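PDB 4QVR: DUF6844 domain-containing protein from Francisella tularensis subsp. tularensis, which is of unknown function but probably carries a signal sequence, consistent with export from the cytoplasm. Local coordinates for residues V84-T87 and S88-R92; A125-N128 and Q129-N133; W430-K433 and L434-T437; K305-G309 and E310-G314. All coordinates share one frame; numbering follows the deposited sequence.

Contact 1 of 4, residues V84-T87 and S88-R92; sequences VATT and SQDKR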
ATOM      1  N   VAL A  84     -18.770   1.973  -4.689  1.00 61.60           N
ATOM      2  CA  VAL A  84     -19.687   1.172  -3.900  1.00 66.15           C
ATOM      3  C   VAL A  84     -21.019   1.891  -3.805  1.00 68.42           C
ATOM      4  O   VAL A  84     -21.084   3.011  -3.309  1.00 67.80           O
ATOM      5  CB  VAL A  84     -19.161   0.930  -2.475  1.00 66.97           C
ATOM      6  CG1 VAL A  84     -20.190   0.153  -1.663  1.00 64.52           C
ATOM      7  CG2 VAL A  84     -17.809   0.213  -2.503  1.00 64.95           C
ATOM      8  N   ALA A  85     -22.075   1.245  -4.297  1.00 77.39           N
ATOM      9  CA  ALA A  85     -23.433   1.806  -4.245  1.00 82.61           C
ATOM     10  C   ALA A  85     -23.982   1.725  -2.821  1.00 84.43           C
ATOM     11  O   ALA A  85     -23.671   0.783  -2.063  1.00 82.86           O
ATOM     12  CB  ALA A  85     -24.359   1.074  -5.205  1.00 85.62           C
ATOM     13  N   THR A  86     -24.797   2.712  -2.462  1.00 83.77           N
ATOM     14  CA  THR A  86     -25.381   2.777  -1.130  1.00 84.21           C
ATOM     15  C   THR A  86     -26.678   3.557  -1.143  1.00 86.78           C
ATOM     16  O   THR A  86     -26.676   4.779  -1.310  1.00 86.16           O
ATOM     17  CB  THR A  86     -24.402   3.420  -0.133  1.00 82.82           C
ATOM     18  OG1 THR A  86     -23.254   2.571   0.009  1.00 84.36           O
ATOM     19  CG2 THR A  86     -25.050   3.594   1.209  1.00 81.40           C
ATOM     20  N   THR A  87     -27.779   2.832  -0.950  1.00 86.97           N
ATOM     21  CA  THR A  87     -29.125   3.413  -0.934  1.00 90.26           C
ATOM     22  C   THR A  87     -29.300   4.491   0.145  1.00 88.68           C
ATOM     23  O   THR A  87     -28.480   4.625   1.052  1.00 85.80           O
ATOM     24  CB  THR A  87     -30.192   2.310  -0.719  1.00 92.80           C
ATOM     25  OG1 THR A  87     -29.898   1.576   0.475  1.00 87.82           O
ATOM     26  CG2 THR A  87     -30.223   1.330  -1.889  1.00 94.84           C
ATOM     27  N   SER A  88     -30.370   5.265   0.031  1.00 94.06           N
ATOM     28  CA  SER A  88     -30.676   6.307   1.010  1.00 97.87           C
ATOM     29  C   SER A  88     -30.993   5.673   2.379  1.00 98.57           C
ATOM     30  O   SER A  88     -30.672   6.227   3.440  1.00 98.08           O
ATOM     31  CB  SER A  88     -31.864   7.141   0.520  1.00103.17           C
ATOM     32  OG  SER A  88     -32.212   8.139   1.456  1.00104.86           O
ATOM     33  N   GLN A  89     -31.622   4.499   2.325  1.00 95.64           N
ATOM     34  CA  GLN A  89     -32.023   3.722   3.513  1.00 92.68           C
ATOM     35  C   GLN A  89     -30.868   3.000   4.232  1.00 79.95           C
ATOM     36  O   GLN A  89     -31.022   2.573   5.364  1.00 78.57           O
ATOM     37  CB  GLN A  89     -33.116   2.717   3.108  1.00 98.50           C
ATOM     38  CG  GLN A  89     -32.689   1.747   2.003  1.00 99.66           C
ATOM     39  CD  GLN A  89     -33.852   1.119   1.248  1.00106.63           C
ATOM     40  OE1 GLN A  89     -33.674   0.616   0.137  1.00107.64           O
ATOM     41  NE2 GLN A  89     -35.047   1.170   1.827  1.00112.09           N
ATOM     42  N   ASP A  90     -29.727   2.861   3.571  1.00 72.67           N
ATOM     43  CA  ASP A  90     -28.544   2.221   4.166  1.00 66.07           C
ATOM     44  C   ASP A  90     -28.011   3.140   5.238  1.00 62.29           C
ATOM     45  O   ASP A  90     -27.527   4.216   4.936  1.00 62.48           O
ATOM     46  CB  ASP A  90     -27.479   1.991   3.084  1.00 64.86           C
ATOM     47  CG  ASP A  90     -26.217   1.287   3.601  1.00 61.86           C
ATOM     48  OD1 ASP A  90     -26.022   1.105   4.823  1.00 59.92           O
ATOM     49  OD2 ASP A  90     -25.393   0.909   2.748  1.00 62.50           O
ATOM     50  N   LYS A  91     -28.092   2.706   6.488  1.00 61.91           N
ATOM     51  CA  LYS A  91     -27.647   3.513   7.628  1.00 61.79           C
ATOM     52  C   LYS A  91     -26.179   3.328   8.013  1.00 56.46           C
ATOM     53  O   LYS A  91     -25.704   3.928   8.992  1.00 56.66           O
ATOM     54  CB  LYS A  91     -28.505   3.190   8.852  1.00 64.84           C
ATOM     55  CG  LYS A  91     -29.986   3.351   8.635  1.00 68.86           C
ATOM     56  CD  LYS A  91     -30.288   4.726   8.103  1.00 74.43           C
ATOM     57  CE  LYS A  91     -31.783   4.993   8.096  1.00 79.36           C
ATOM     58  NZ  LYS A  91     -32.042   6.319   7.491  1.00 83.20           N
ATOM     59  N   ARG A  92     -25.454   2.501   7.275  1.00 51.35           N
ATOM     60  CA  ARG A  92     -24.076   2.273   7.603  1.00 47.52           C
ATOM     61  C   ARG A  92     -23.203   3.498   7.368  1.00 47.38           C
ATOM     62  O   ARG A  92     -23.495   4.335   6.518  1.00 48.58           O
ATOM     63  CB  ARG A  92     -23.536   1.122   6.781  1.00 46.61           C
ATOM     64  CG  ARG A  92     -24.148  -0.232   7.125  1.00 46.62           C
ATOM     65  CD  ARG A  92     -23.591  -1.303   6.214  1.00 44.57           C
ATOM     66  NE  ARG A  92     -23.945  -0.972   4.843  1.00 45.83           N
ATOM     67  CZ  ARG A  92     -23.495  -1.608   3.769  1.00 45.07           C
ATOM     68  NH1 ARG A  92     -22.659  -2.629   3.890  1.00 44.47           N
ATOM     69  NH2 ARG A  92     -23.861  -1.187   2.568  1.00 46.23           N
TER

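Contact 2 of 4, residues A125-N128 and Q129-N133; sequences ASVN and QTNSN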
ATOM      1  N   ALA A 125     -10.888  11.219   3.751  1.00 38.70           N
ATOM      2  CA  ALA A 125     -10.465  12.601   3.588  1.00 41.65           C
ATOM      3  C   ALA A 125     -11.695  13.386   3.319  1.00 41.71           C
ATOM      4  O   ALA A 125     -12.644  12.834   2.779  1.00 39.90           O
ATOM      5  CB  ALA A 125      -9.512  12.741   2.424  1.00 42.13           C
ATOM      6  N   SER A 126     -11.701  14.671   3.686  1.00 45.04           N
ATOM      7  CA  SER A 126     -12.887  15.508   3.451  1.00 46.89           C
ATOM      8  C   SER A 126     -12.856  15.945   2.025  1.00 47.96           C
ATOM      9  O   SER A 126     -11.786  15.955   1.413  1.00 47.83           O
ATOM     10  CB  SER A 126     -12.870  16.752   4.334  1.00 50.92           C
ATOM     11  OG  SER A 126     -12.616  16.389   5.675  1.00 51.95           O
ATOM     12  N   VAL A 127     -14.025  16.260   1.479  1.00 50.05           N
ATOM     13  CA  VAL A 127     -14.115  16.829   0.130  1.00 54.05           C
ATOM     14  C   VAL A 127     -14.668  18.237   0.327  1.00 57.05           C
ATOM     15  O   VAL A 127     -15.168  18.543   1.417  1.00 60.77           O
ATOM     16  CB  VAL A 127     -15.049  16.046  -0.815  1.00 55.73           C
ATOM     17  CG1 VAL A 127     -14.543  14.645  -1.029  1.00 52.97           C
ATOM     18  CG2 VAL A 127     -16.485  16.037  -0.302  1.00 57.68           C
ATOM     19  N   ASN A 128     -14.568  19.114  -0.680  1.00 59.85           N
ATOM     20  CA  ASN A 128     -15.139  20.465  -0.519  1.00 66.00           C
ATOM     21  C   ASN A 128     -16.640  20.466  -0.819  1.00 67.65           C
ATOM     22  O   ASN A 128     -17.200  19.444  -1.235  1.00 62.00           O
ATOM     23  CB  ASN A 128     -14.391  21.514  -1.356  1.00 70.00           C
ATOM     24  CG  ASN A 128     -14.495  21.274  -2.842  1.00 71.01           C
ATOM     25  OD1 ASN A 128     -15.376  20.572  -3.313  1.00 71.75           O
ATOM     26  ND2 ASN A 128     -13.594  21.882  -3.593  1.00 75.59           N
ATOM     27  N   GLN A 129     -17.263  21.617  -0.599  1.00 75.69           N
ATOM     28  CA  GLN A 129     -18.704  21.844  -0.799  1.00 82.84           C
ATOM     29  C   GLN A 129     -19.259  21.348  -2.131  1.00 80.22           C
ATOM     30  O   GLN A 129     -20.290  20.678  -2.180  1.00 76.41           O
ATOM     31  CB  GLN A 129     -18.991  23.357  -0.732  1.00 93.56           C
ATOM     32  CG  GLN A 129     -18.534  24.063   0.539  1.00101.40           C
ATOM     33  CD  GLN A 129     -19.203  23.531   1.798  1.00110.11           C
ATOM     34  OE1 GLN A 129     -20.056  22.635   1.742  1.00108.79           O
ATOM     35  NE2 GLN A 129     -18.824  24.094   2.949  1.00114.77           N
ATOM     36  N   THR A 130     -18.575  21.728  -3.203  1.00 82.21           N
ATOM     37  CA  THR A 130     -18.956  21.387  -4.571  1.00 83.81           C
ATOM     38  C   THR A 130     -18.353  20.055  -5.040  1.00 82.75           C
ATOM     39  O   THR A 130     -18.547  19.644  -6.186  1.00 84.66           O
ATOM     40  CB  THR A 130     -18.502  22.514  -5.527  1.00 88.83           C
ATOM     41  OG1 THR A 130     -17.076  22.659  -5.463  1.00 90.71           O
ATOM     42  CG2 THR A 130     -19.157  23.851  -5.133  1.00 88.92           C
ATOM     43  N   ASN A 131     -17.607  19.404  -4.150  1.00 77.66           N
ATOM     44  CA  ASN A 131     -16.944  18.132  -4.419  1.00 71.81           C
ATOM     45  C   ASN A 131     -15.948  18.219  -5.590  1.00 67.31           C
ATOM     46  O   ASN A 131     -15.660  17.219  -6.248  1.00 62.38           O
ATOM     47  CB  ASN A 131     -17.986  17.030  -4.654  1.00 74.15           C
ATOM     48  CG  ASN A 131     -17.422  15.624  -4.438  1.00 75.65           C
ATOM     49  OD1 ASN A 131     -16.523  15.411  -3.607  1.00 76.10           O
ATOM     50  ND2 ASN A 131     -17.962  14.653  -5.169  1.00 73.58           N
ATOM     51  N   SER A 132     -15.418  19.416  -5.841  1.00 66.93           N
ATOM     52  CA  SER A 132     -14.449  19.611  -6.923  1.00 66.49           C
ATOM     53  C   SER A 132     -13.058  19.067  -6.581  1.00 62.77           C
ATOM     54  O   SER A 132     -12.242  18.889  -7.472  1.00 65.24           O
ATOM     55  CB  SER A 132     -14.342  21.091  -7.340  1.00 70.62           C
ATOM     56  OG  SER A 132     -13.823  21.912  -6.301  1.00 70.80           O
ATOM     57  N   ASN A 133     -12.775  18.800  -5.306  1.00 58.57           N
ATOM     58  CA  ASN A 133     -11.465  18.247  -4.938  1.00 54.54           C
ATOM     59  C   ASN A 133     -11.557  16.751  -4.627  1.00 51.62           C
ATOM     60  O   ASN A 133     -10.703  16.205  -3.948  1.00 49.24           O
ATOM     61  CB  ASN A 133     -10.852  19.007  -3.756  1.00 53.37           C
ATOM     62  CG  ASN A 133     -11.647  18.842  -2.488  1.00 51.88           C
ATOM     63  OD1 ASN A 133     -12.772  18.357  -2.515  1.00 52.36           O
ATOM     64  ND2 ASN A 133     -11.085  19.275  -1.379  1.00 51.06           N
TER

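Contact 3 of 4, residues W430-K433 and L434-T437; sequences WRYK and LPGT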
ATOM      1  N   TRP A 430      -9.591   6.763 -19.575  1.00 52.29           N
ATOM      2  CA  TRP A 430     -11.036   6.712 -19.438  1.00 51.10           C
ATOM      3  C   TRP A 430     -11.550   8.033 -18.885  1.00 50.88           C
ATOM      4  O   TRP A 430     -10.796   8.846 -18.371  1.00 50.25           O
ATOM      5  CB  TRP A 430     -11.458   5.553 -18.542  1.00 50.33           C
ATOM      6  CG  TRP A 430     -10.842   5.594 -17.166  1.00 47.51           C
ATOM      7  CD1 TRP A 430      -9.654   5.031 -16.789  1.00 46.47           C
ATOM      8  CD2 TRP A 430     -11.389   6.207 -15.984  1.00 46.52           C
ATOM      9  NE1 TRP A 430      -9.414   5.256 -15.451  1.00 44.92           N
ATOM     10  CE2 TRP A 430     -10.469   5.973 -14.930  1.00 48.30           C
ATOM     11  CE3 TRP A 430     -12.558   6.911 -15.711  1.00 46.69           C
ATOM     12  CZ2 TRP A 430     -10.690   6.428 -13.637  1.00 43.96           C
ATOM     13  CZ3 TRP A 430     -12.771   7.376 -14.424  1.00 48.32           C
ATOM     14  CH2 TRP A 430     -11.841   7.121 -13.397  1.00 45.12           C
ATOM     15  N   ARG A 431     -12.853   8.198 -18.961  1.00 53.83           N
ATOM     16  CA  ARG A 431     -13.511   9.415 -18.591  1.00 57.38           C
ATOM     17  C   ARG A 431     -14.856   9.057 -18.005  1.00 58.82           C
ATOM     18  O   ARG A 431     -15.582   8.207 -18.524  1.00 60.73           O
ATOM     19  CB  ARG A 431     -13.684  10.234 -19.866  1.00 63.05           C
ATOM     20  CG  ARG A 431     -14.397  11.563 -19.738  1.00 66.21           C
ATOM     21  CD  ARG A 431     -14.509  12.212 -21.103  1.00 68.76           C
ATOM     22  NE  ARG A 431     -15.378  13.390 -21.096  1.00 69.78           N
ATOM     23  CZ  ARG A 431     -16.702  13.322 -21.052  1.00 70.58           C
ATOM     24  NH1 ARG A 431     -17.427  14.432 -21.056  1.00 73.61           N
ATOM     25  NH2 ARG A 431     -17.312  12.138 -20.980  1.00 70.26           N
ATOM     26  N   TYR A 432     -15.192   9.699 -16.914  1.00 59.28           N
ATOM     27  CA  TYR A 432     -16.434   9.415 -16.278  1.00 60.80           C
ATOM     28  C   TYR A 432     -17.054  10.694 -15.751  1.00 63.20           C
ATOM     29  O   TYR A 432     -16.465  11.388 -14.931  1.00 63.29           O
ATOM     30  CB  TYR A 432     -16.213   8.399 -15.162  1.00 59.57           C
ATOM     31  CG  TYR A 432     -17.485   8.064 -14.409  1.00 61.38           C
ATOM     32  CD1 TYR A 432     -18.549   7.460 -15.057  1.00 62.40           C
ATOM     33  CD2 TYR A 432     -17.613   8.351 -13.053  1.00 61.06           C
ATOM     34  CE1 TYR A 432     -19.714   7.159 -14.386  1.00 65.93           C
ATOM     35  CE2 TYR A 432     -18.779   8.054 -12.365  1.00 62.00           C
ATOM     36  CZ  TYR A 432     -19.826   7.449 -13.038  1.00 64.31           C
ATOM     37  OH  TYR A 432     -20.989   7.128 -12.375  1.00 70.00           O
ATOM     38  N   LYS A 433     -18.224  11.031 -16.261  1.00 69.83           N
ATOM     39  CA  LYS A 433     -18.936  12.209 -15.782  1.00 74.63           C
ATOM     40  C   LYS A 433     -19.696  11.751 -14.558  1.00 76.33           C
ATOM     41  O   LYS A 433     -20.394  10.745 -14.613  1.00 75.36           O
ATOM     42  CB  LYS A 433     -19.886  12.757 -16.829  1.00 77.41           C
ATOM     43  CG  LYS A 433     -20.444  14.122 -16.454  1.00 83.81           C
ATOM     44  CD  LYS A 433     -21.066  14.839 -17.637  1.00 86.03           C
ATOM     45  CE  LYS A 433     -21.358  16.289 -17.276  1.00 92.22           C
ATOM     46  NZ  LYS A 433     -21.792  17.122 -18.438  1.00 93.06           N
ATOM     47  N   LEU A 434     -19.517  12.444 -13.440  1.00 80.42           N
ATOM     48  CA  LEU A 434     -20.210  12.079 -12.213  1.00 81.74           C
ATOM     49  C   LEU A 434     -21.733  12.250 -12.411  1.00 88.14           C
ATOM     50  O   LEU A 434     -22.180  13.209 -13.076  1.00 88.77           O
ATOM     51  CB  LEU A 434     -19.691  12.909 -11.039  1.00 82.56           C
ATOM     52  CG  LEU A 434     -18.203  12.743 -10.707  1.00 80.69           C
ATOM     53  CD1 LEU A 434     -17.799  13.716  -9.604  1.00 82.37           C
ATOM     54  CD2 LEU A 434     -17.849  11.307 -10.317  1.00 75.22           C
ATOM     55  N   PRO A 435     -22.535  11.302 -11.872  1.00 88.97           N
ATOM     56  CA  PRO A 435     -23.988  11.359 -12.053  1.00 92.27           C
ATOM     57  C   PRO A 435     -24.611  12.556 -11.356  1.00 95.36           C
ATOM     58  O   PRO A 435     -24.295  12.816 -10.198  1.00 98.64           O
ATOM     59  CB  PRO A 435     -24.471  10.050 -11.415  1.00 90.10           C
ATOM     60  CG  PRO A 435     -23.439   9.727 -10.403  1.00 89.37           C
ATOM     61  CD  PRO A 435     -22.139  10.166 -11.018  1.00 86.80           C
ATOM     62  N   GLY A 436     -25.471  13.285 -12.066  1.00100.65           N
ATOM     63  CA  GLY A 436     -26.152  14.453 -11.505  1.00105.87           C
ATOM     64  C   GLY A 436     -25.341  15.742 -11.524  1.00110.07           C
ATOM     65  O   GLY A 436     -25.913  16.833 -11.598  1.00115.77           O
ATOM     66  N   THR A 437     -24.013  15.623 -11.451  1.00105.40           N
ATOM     67  CA  THR A 437     -23.123  16.781 -11.444  1.00103.57           C
ATOM     68  C   THR A 437     -22.631  17.056 -12.859  1.00102.73           C
ATOM     69  O   THR A 437     -22.946  16.314 -13.788  1.00100.12           O
ATOM     70  CB  THR A 437     -21.894  16.550 -10.523  1.00101.03           C
ATOM     71  OG1 THR A 437     -21.036  15.549 -11.082  1.00 94.74           O
ATOM     72  CG2 THR A 437     -22.316  16.124  -9.110  1.00 99.63           C
TER

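Contact 4 of 4, residues K305-G309 and E310-G314; sequences KDKSG and EDMMG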
ATOM      1  N   LYS A 305     -10.602  -4.697 -21.047  1.00100.03           N
ATOM      2  CA  LYS A 305     -11.414  -5.022 -22.216  1.00108.75           C
ATOM      3  C   LYS A 305     -12.465  -3.981 -22.623  1.00105.33           C
ATOM      4  O   LYS A 305     -12.182  -3.100 -23.452  1.00 95.05           O
ATOM      5  CB  LYS A 305     -12.080  -6.401 -21.974  1.00113.94           C
ATOM      6  CG  LYS A 305     -12.324  -7.275 -23.200  1.00115.64           C
ATOM      7  CD  LYS A 305     -13.342  -6.725 -24.171  1.00118.66           C
ATOM      8  CE  LYS A 305     -13.531  -7.689 -25.337  1.00121.39           C
ATOM      9  NZ  LYS A 305     -14.536  -7.210 -26.322  1.00123.97           N
ATOM     10  N   ASP A 306     -13.668  -4.058 -22.066  1.00106.46           N
ATOM     11  CA  ASP A 306     -14.622  -2.970 -22.192  1.00110.55           C
ATOM     12  C   ASP A 306     -14.906  -2.451 -20.791  1.00104.92           C
ATOM     13  O   ASP A 306     -16.060  -2.217 -20.417  1.00113.32           O
ATOM     14  CB  ASP A 306     -15.894  -3.381 -22.951  1.00114.23           C
ATOM     15  CG  ASP A 306     -15.648  -3.551 -24.446  1.00118.97           C
ATOM     16  OD1 ASP A 306     -14.793  -4.367 -24.834  1.00118.40           O
ATOM     17  OD2 ASP A 306     -16.323  -2.870 -25.242  1.00122.40           O
ATOM     18  N   LYS A 307     -13.827  -2.265 -20.027  1.00 96.02           N
ATOM     19  CA  LYS A 307     -13.919  -1.759 -18.667  1.00 86.80           C
ATOM     20  C   LYS A 307     -14.165  -0.248 -18.822  1.00 79.61           C
ATOM     21  O   LYS A 307     -13.277   0.507 -19.211  1.00 83.67           O
ATOM     22  CB  LYS A 307     -12.641  -2.109 -17.883  1.00 84.44           C
ATOM     23  CG  LYS A 307     -12.821  -2.303 -16.366  1.00 83.54           C
ATOM     24  CD  LYS A 307     -11.641  -3.084 -15.769  1.00 80.37           C
ATOM     25  CE  LYS A 307     -11.762  -3.425 -14.277  1.00 83.36           C
ATOM     26  NZ  LYS A 307     -11.584  -2.310 -13.269  1.00 77.46           N
ATOM     27  N   SER A 308     -15.407   0.159 -18.584  1.00 64.77           N
ATOM     28  CA  SER A 308     -15.815   1.545 -18.688  1.00 62.24           C
ATOM     29  C   SER A 308     -15.219   2.415 -17.571  1.00 58.58           C
ATOM     30  O   SER A 308     -14.665   1.907 -16.598  1.00 58.30           O
ATOM     31  CB  SER A 308     -17.333   1.636 -18.572  1.00 61.59           C
ATOM     32  OG  SER A 308     -17.713   1.361 -17.237  1.00 57.75           O
ATOM     33  N   GLY A 309     -15.392   3.729 -17.702  1.00 56.67           N
ATOM     34  CA  GLY A 309     -14.884   4.695 -16.731  1.00 55.04           C
ATOM     35  C   GLY A 309     -15.393   4.439 -15.330  1.00 53.04           C
ATOM     36  O   GLY A 309     -14.635   4.481 -14.361  1.00 51.05           O
ATOM     37  N   GLU A 310     -16.685   4.178 -15.233  1.00 51.62           N
ATOM     38  CA  GLU A 310     -17.310   3.879 -13.974  1.00 54.13           C
ATOM     39  C   GLU A 310     -16.653   2.643 -13.358  1.00 52.18           C
ATOM     40  O   GLU A 310     -16.421   2.608 -12.172  1.00 53.85           O
ATOM     41  CB  GLU A 310     -18.802   3.620 -14.174  1.00 56.09           C
ATOM     42  CG  GLU A 310     -19.556   3.426 -12.870  1.00 60.76           C
ATOM     43  CD  GLU A 310     -21.017   3.031 -13.060  1.00 65.31           C
ATOM     44  OE1 GLU A 310     -21.388   2.574 -14.162  1.00 70.38           O
ATOM     45  OE2 GLU A 310     -21.793   3.143 -12.086  1.00 69.08           O
ATOM     46  N   ASP A 311     -16.337   1.642 -14.177  1.00 51.94           N
ATOM     47  CA  ASP A 311     -15.705   0.431 -13.681  1.00 52.99           C
ATOM     48  C   ASP A 311     -14.307   0.679 -13.134  1.00 51.99           C
ATOM     49  O   ASP A 311     -13.784  -0.165 -12.424  1.00 51.83           O
ATOM     50  CB  ASP A 311     -15.634  -0.648 -14.782  1.00 56.99           C
ATOM     51  CG  ASP A 311     -17.021  -1.119 -15.253  1.00 62.37           C
ATOM     52  OD1 ASP A 311     -17.938  -1.193 -14.410  1.00 58.46           O
ATOM     53  OD2 ASP A 311     -17.179  -1.425 -16.470  1.00 68.79           O
HETATM   54  N   MSE A 312     -13.701   1.821 -13.456  1.00 50.52           N
HETATM   55  CA  MSE A 312     -12.338   2.105 -13.017  1.00 48.62           C
HETATM   56  C   MSE A 312     -12.245   3.047 -11.865  1.00 45.98           C
HETATM   57  O   MSE A 312     -11.152   3.284 -11.344  1.00 42.96           O
HETATM   58  CB  MSE A 312     -11.600   2.852 -14.109  1.00 52.53           C
HETATM   59  CG  MSE A 312     -11.719   2.243 -15.492  1.00 59.83           C
HETATM   60 SE   MSE A 312     -10.410   0.815 -15.746  1.00 64.67          SE
HETATM   61  CE  MSE A 312      -8.777   1.572 -14.957  1.00 62.42           C
HETATM   62  N   MSE A 313     -13.373   3.618 -11.461  1.00 44.10           N
HETATM   63  CA  MSE A 313     -13.368   4.641 -10.432  1.00 42.93           C
HETATM   64  C   MSE A 313     -12.807   4.236  -9.098  1.00 41.63           C
HETATM   65  O   MSE A 313     -12.289   5.093  -8.351  1.00 36.61           O
HETATM   66  CB  MSE A 313     -14.787   5.130 -10.199  1.00 46.95           C
HETATM   67  CG  MSE A 313     -15.245   6.053 -11.315  1.00 53.78           C
HETATM   68 SE   MSE A 313     -14.493   7.886 -11.122  1.00 60.88          SE
HETATM   69  CE  MSE A 313     -15.808   8.463  -9.766  1.00 63.38           C
ATOM     70  N   GLY A 314     -12.886   2.943  -8.793  1.00 39.78           N
ATOM     71  CA  GLY A 314     -12.461   2.430  -7.491  1.00 39.30           C
ATOM     72  C   GLY A 314     -11.063   1.926  -7.426  1.00 36.42           C
ATOM     73  O   GLY A 314     -10.609   1.539  -6.363  1.00 37.66           O
TER

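Contact 1 of 4, residues V84-T87 and S88-R92
The carboxylate of D90 takes a methyl on one face and a guanidinium along its edge. T86 CG2 stands above the carboxylate plane on the OD2 side, 3.1 Å from D90 OD2, a tight approach for a methyl group. A chi1 of -65° sets T86 OG1 beside the backbone N, where it bonds back to A85 O, and leaves the methyl CG2 opposite that nitrogen, turned toward D90.

R92 comes to the carboxylate edge side-on, each of two nitrogens taking a different oxygen: R92 NE lies 2.9 Å from D90 OD1 and R92 NH2 lies 2.6 Å from D90 OD2. Both oxygens are met on their syn sides, a little off the carboxylate plane and on the face away from the T86 methyl. D90 CG lies in the guanidinium plane, so the two flat groups meet edge to edge. D90 OD1 is held a second time by the backbone, R92 N donating at 2.9 Å from the anti side. Two donors thus grip this oxygen, which restricts rotation of the carboxylate.

Across the turn the chain is held more loosely. D90 N reaches T87 O at 3.3 Å, a weak bond, and Q89 CG packs against T87 OG1 at 3.2 Å. R92 NH1 continues the charge network to D100 on helix 94-108, and V84 and T86 rest on I97 of the same helix. The bond from R92 N to the D90 carboxylate two residues earlier defines an Asx turn, placed here in the surface loop just ahead of helix 94-108.

Contact 2 of 4, residues A125-N128 and Q129-N133
A type I beta turn from N128 to N131 reverses the chain after strand 117-126, and the N128 side chain ties it to the residues that follow. N131 N donates to N128 O at 2.9 Å, the backbone bond that closes the turn. The amide of N128 then bonds to S132 through both of its ends. S132 N sits on a lone pair of N128 OD1, in the carbonyl plane, at 2.8 Å, while N128 ND2 donates almost straight to S132 OG (2.7 Å, 168°). With CG set between the backbone N and carbonyl carbon (chi1 64°), N128 folds its amide over the turn, where both bonds can form.

N133 lays its own amide against that of N128; the planes lie 14° apart and are stacked. Its OD1 accepts from N128 N at 2.7 Å. N131 OD1 is buried against V127, 3.2 Å from V127 CB, and has no polar partner in the model; the other end of this amide, ND2, bonds to E260 of strand 251-261.

N133 occupies the N-cap position of helix 134-159, but its side chain makes no capping bond; S137 of that helix touches V127 and A125, while V127 also packs on A265 of strand 264-273.

Contact 3 of 4, residues W430-K433 and L434-T437
Y432 and L434 make the apolar part of this contact, together with P435. L434 CD2 reaches the side of the phenol ring at an oblique angle, 4.0 Å from Y432 CE2, and the two side chains cross at roughly a right angle. P435 comes to the hydroxyl end of the same ring: its CD lies 3.5 Å from Y432 OH and 4.1 Å from Y432 CZ, again obliquely. The first torsion of Y432, with CG anti to the backbone N (chi1 179°), leans the ring obliquely forward from the strand and brings CE2 to L434 CD2 and OH to P435 CD.

The contribution of K433 is aliphatic. Its chain is extended throughout, and K433 CE passes 3.8 Å from T437 O, where the loop curls back.

The polar bonds here lie within the loop itself and are weak. L434 O receives two long ones from T437, one from T437 N at 3.4 Å and one from T437 OG1 at 3.3 Å; together they round off the bend through G436, whose phi is positive (83°).

W430-K433 ends strand 424-433, and L434-T437 begins the hairpin connection to strand 440-448, to which Y432 is paired through the backbone of V441. L434 packs on V441 and on M313, the latter just beyond helix 309-312, while Y432 touches E310 of that helix.

Contact 4 of 4, residues K305-G309 and E310-G314
D311 OD2 is gripped by two groups of S308, the backbone N at 3.2 Å and OG at 2.9 Å. The N-H comes in on the anti side of the carboxylate, 27° out of its plane; the hydroxyl bond is weak. In return D311 N points at S308 OG at 3.4 Å, nearly straight (158°) but weak by its length. This reciprocal pair, side chain to backbone in both directions, is a capping box, with S308 as the N-cap. S308 OG, placed between its backbone N and carbonyl carbon (chi1 71°), lies within reach of both D311 groups.

The other oxygen, D311 OD1, is in a salt bridge with K82 and lies close to D80, so the ionisation of the carboxylate may depend on the balance of these charges.

K307 spans the same turn. Its chain bends at the last torsion and NZ donates to D311 O at 3.2 Å from above the carbonyl plane, while D315 gives it an acidic partner. Nearer its backbone, K307 CG packs 3.6 Å from D311 CB and crosses the selenomethionine M312, whose SE lies 4.0 Å from K307 CG. M312 N closes the first turn by bonding to G309 O at 3.0 Å.

Short and weakly bonded, helix 309-312 lies against strand 424-433: M312 packs on W430, and M313, also selenomethionine, on W430 and Y432. Both reach strand 440-448 as well, M312 at V445 and M313 at V441, while D311 and G314 pair through the backbone with S81.

In the fold
Contact 4 is the buried member of the set; contacts 1, 2 and 3 lie at the surface. Contacts 3 and 4 touch, W430 CE3 lying 3.4 Å from G309 CA and L434 CD2 3.5 Å from M313 CE, so the hairpin and the short helix share one apolar interface. Contact 1, about 12 Å from contact 2 at the nearest atoms, lies in a loop, and contact 2 runs from a strand end into one; both loops lead into helices and border the three-stranded sheet. Their chemistry differs accordingly: a salt bridge with an Asx turn in contact 1, neutral amides and hydroxyls in contact 2, mainly apolar contact in contact 3, and capping with buried charge in contact 4.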